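Local coordinates for DNA replication regulator protein HobA (Helicobacter pylori, PDB 2WP0) that is required for initiation of DNA replication and increases binding of the initiator protein DnaA to the origin region oriC, at residues 47-52 with 105-110. Sequence-based numbering, arbitrary orientation.
With NA (sodium ion), chain R.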
loop_
_atom_site.group_PDB
_atom_site.type_symbol
_atom_site.label_atom_id
_atom_site.label_comp_id
_atom_site.label_asym_id
_atom_site.label_seq_id
_atom_site.Cartn_x
_atom_site.Cartn_y
_atom_site.Cartn_z
ATOM N N GLY A 47 -21.593 2.678 18.574
ATOM C CA GLY A 47 -21.065 3.609 17.604
ATOM C C GLY A 47 -19.558 3.747 17.632
ATOM O O GLY A 47 -18.975 4.352 16.723
ATOM N N GLY A 48 -18.926 3.207 18.673
ATOM C CA GLY A 48 -17.475 3.258 18.790
ATOM C C GLY A 48 -16.776 2.760 17.535
ATOM O O GLY A 48 -17.416 2.199 16.640
ATOM N N SER A 49 -15.467 2.969 17.448
ATOM C CA SER A 49 -14.715 2.588 16.251
ATOM C C SER A 49 -13.652 1.536 16.565
ATOM O O SER A 49 -13.298 1.312 17.725
ATOM C CB SER A 49 -14.050 3.810 15.625
ATOM O OG SER A 49 -13.193 4.435 16.590
ATOM N N LEU A 50 -13.137 0.900 15.522
ATOM C CA LEU A 50 -12.208 -0.207 15.695
ATOM C C LEU A 50 -10.923 0.045 14.932
ATOM O O LEU A 50 -10.889 -0.069 13.693
ATOM C CB LEU A 50 -12.828 -1.526 15.221
ATOM C CG LEU A 50 -13.548 -2.415 16.231
ATOM C CD1 LEU A 50 -14.417 -3.429 15.514
ATOM C CD2 LEU A 50 -12.523 -3.105 17.110
ATOM N N LEU A 51 -9.876 0.390 15.687
ATOM C CA LEU A 51 -8.562 0.688 15.131
ATOM C C LEU A 51 -7.776 -0.603 15.143
ATOM O O LEU A 51 -7.329 -1.052 16.198
ATOM C CB LEU A 51 -7.847 1.770 15.939
ATOM C CG LEU A 51 -8.359 3.203 15.744
ATOM C CD1 LEU A 51 -9.802 3.359 16.217
ATOM C CD2 LEU A 51 -7.466 4.232 16.449
ATOM N N VAL A 52 -7.625 -1.200 13.964
ATOM C CA VAL A 52 -7.021 -2.516 13.829
ATOM C C VAL A 52 -5.520 -2.467 13.537
ATOM O O VAL A 52 -5.069 -1.803 12.600
ATOM C CB VAL A 52 -7.738 -3.344 12.729
ATOM C CG1 VAL A 52 -6.992 -4.635 12.453
ATOM C CG2 VAL A 52 -9.188 -3.611 13.126
ATOM N N MET A 105 -8.548 12.590 20.268
ATOM C CA MET A 105 -9.105 13.862 19.823
ATOM C C MET A 105 -9.814 13.732 18.466
ATOM O O MET A 105 -10.799 14.423 18.183
ATOM C CB MET A 105 -8.009 14.947 19.754
ATOM C CG MET A 105 -8.457 16.248 19.047
ATOM S SD MET A 105 -7.138 17.442 18.683
ATOM C CE MET A 105 -5.921 16.438 17.828
ATOM N N THR A 106 -9.296 12.842 17.633
ATOM C CA THR A 106 -9.852 12.650 16.306
ATOM C C THR A 106 -11.127 11.841 16.336
ATOM O O THR A 106 -12.119 12.200 15.698
ATOM C CB THR A 106 -8.876 11.927 15.391
ATOM O OG1 THR A 106 -7.572 12.475 15.592
ATOM C CG2 THR A 106 -9.292 12.149 13.971
ATOM N N TYR A 107 -11.089 10.738 17.079
ATOM C CA TYR A 107 -12.193 9.800 17.116
ATOM C C TYR A 107 -13.125 10.066 18.278
ATOM O O TYR A 107 -12.732 10.643 19.280
ATOM C CB TYR A 107 -11.654 8.390 17.196
ATOM C CG TYR A 107 -10.748 8.048 16.049
ATOM C CD1 TYR A 107 -11.269 7.683 14.820
ATOM C CD2 TYR A 107 -9.370 8.097 16.188
ATOM C CE1 TYR A 107 -10.450 7.368 13.750
ATOM C CE2 TYR A 107 -8.531 7.783 15.124
ATOM C CZ TYR A 107 -9.084 7.413 13.910
ATOM O OH TYR A 107 -8.273 7.114 12.841
ATOM N N GLN A 108 -14.370 9.639 18.127
ATOM C CA GLN A 108 -15.389 9.873 19.126
ATOM C C GLN A 108 -15.236 8.800 20.162
ATOM O O GLN A 108 -15.322 9.056 21.364
ATOM C CB GLN A 108 -16.789 9.766 18.499
ATOM C CG GLN A 108 -17.102 10.811 17.425
ATOM C CD GLN A 108 -18.586 11.054 17.249
ATOM O OE1 GLN A 108 -19.034 11.458 16.178
ATOM N NE2 GLN A 108 -19.357 10.804 18.300
ATOM N N ASN A 109 -15.015 7.584 19.688
ATOM C CA ASN A 109 -14.995 6.440 20.568
ATOM C C ASN A 109 -14.174 5.306 19.982
ATOM O O ASN A 109 -14.719 4.321 19.528
ATOM C CB ASN A 109 -16.426 5.983 20.842
ATOM C CG ASN A 109 -16.499 4.851 21.851
ATOM O OD1 ASN A 109 -15.528 4.554 22.571
ATOM N ND2 ASN A 109 -17.657 4.199 21.912
ATOM N N PRO A 110 -12.850 5.445 19.988
ATOM C CA PRO A 110 -11.981 4.408 19.426
ATOM C C PRO A 110 -11.841 3.182 20.329
ATOM O O PRO A 110 -12.022 3.268 21.550
ATOM C CB PRO A 110 -10.630 5.109 19.345
ATOM C CG PRO A 110 -10.658 6.099 20.439
ATOM C CD PRO A 110 -12.085 6.576 20.539
HETATM NA NA NA R . -8.132 6.984 10.023
HETATM O O HOH W 1 -14.964 6.694 17.240
#
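L51 reaches from the strand into the angle between Y107 and P110, one methyl branch for each. CD1 packs 3.7 Å from P110 CB, the leucine and proline side chains running alongside each other in the same direction, whereas CD2 approaches the Y107 ring aslant, 3.9 Å from its CE2. At the far end of the ring, Y107 OH contacts a bound sodium ion at 2.8 Å, and the same side chain thus combines apolar packing near its CE2 edge atom with a polar contact through its hydroxyl.

S49 supplies the polar half of the contact. Its backbone N donates a hydrogen bond to N109 O, 2.6 Å away and fairly straight at 160°, although the donor is tilted 30° out of the carbonyl plane. With chi1 at 58°, OG is tucked between the backbone N and carbonyl carbon, on the side of the N109 backbone; it lies 2.9 Å from a water that also accepts from N109 N, bridging the serine hydroxyl to the backbone of the turn. N109 extends its CG anti to its own N, laying the amide along the G48 backbone, with ND2 3.3 Å from G48 CA. G47 ends helix 33-45 in a Schellman motif.

Beyond the two segments, Y107 meets the Y107 ring of a second HobA subunit, and S49 packs on T106 of that subunit. The arrangement brings together the entry to strand 49-54 and the helix-to-strand turn leading into strand 110-115, neighbouring parallel strands in the central sheet of an alpha/beta fold consistent with SIS-clan membership.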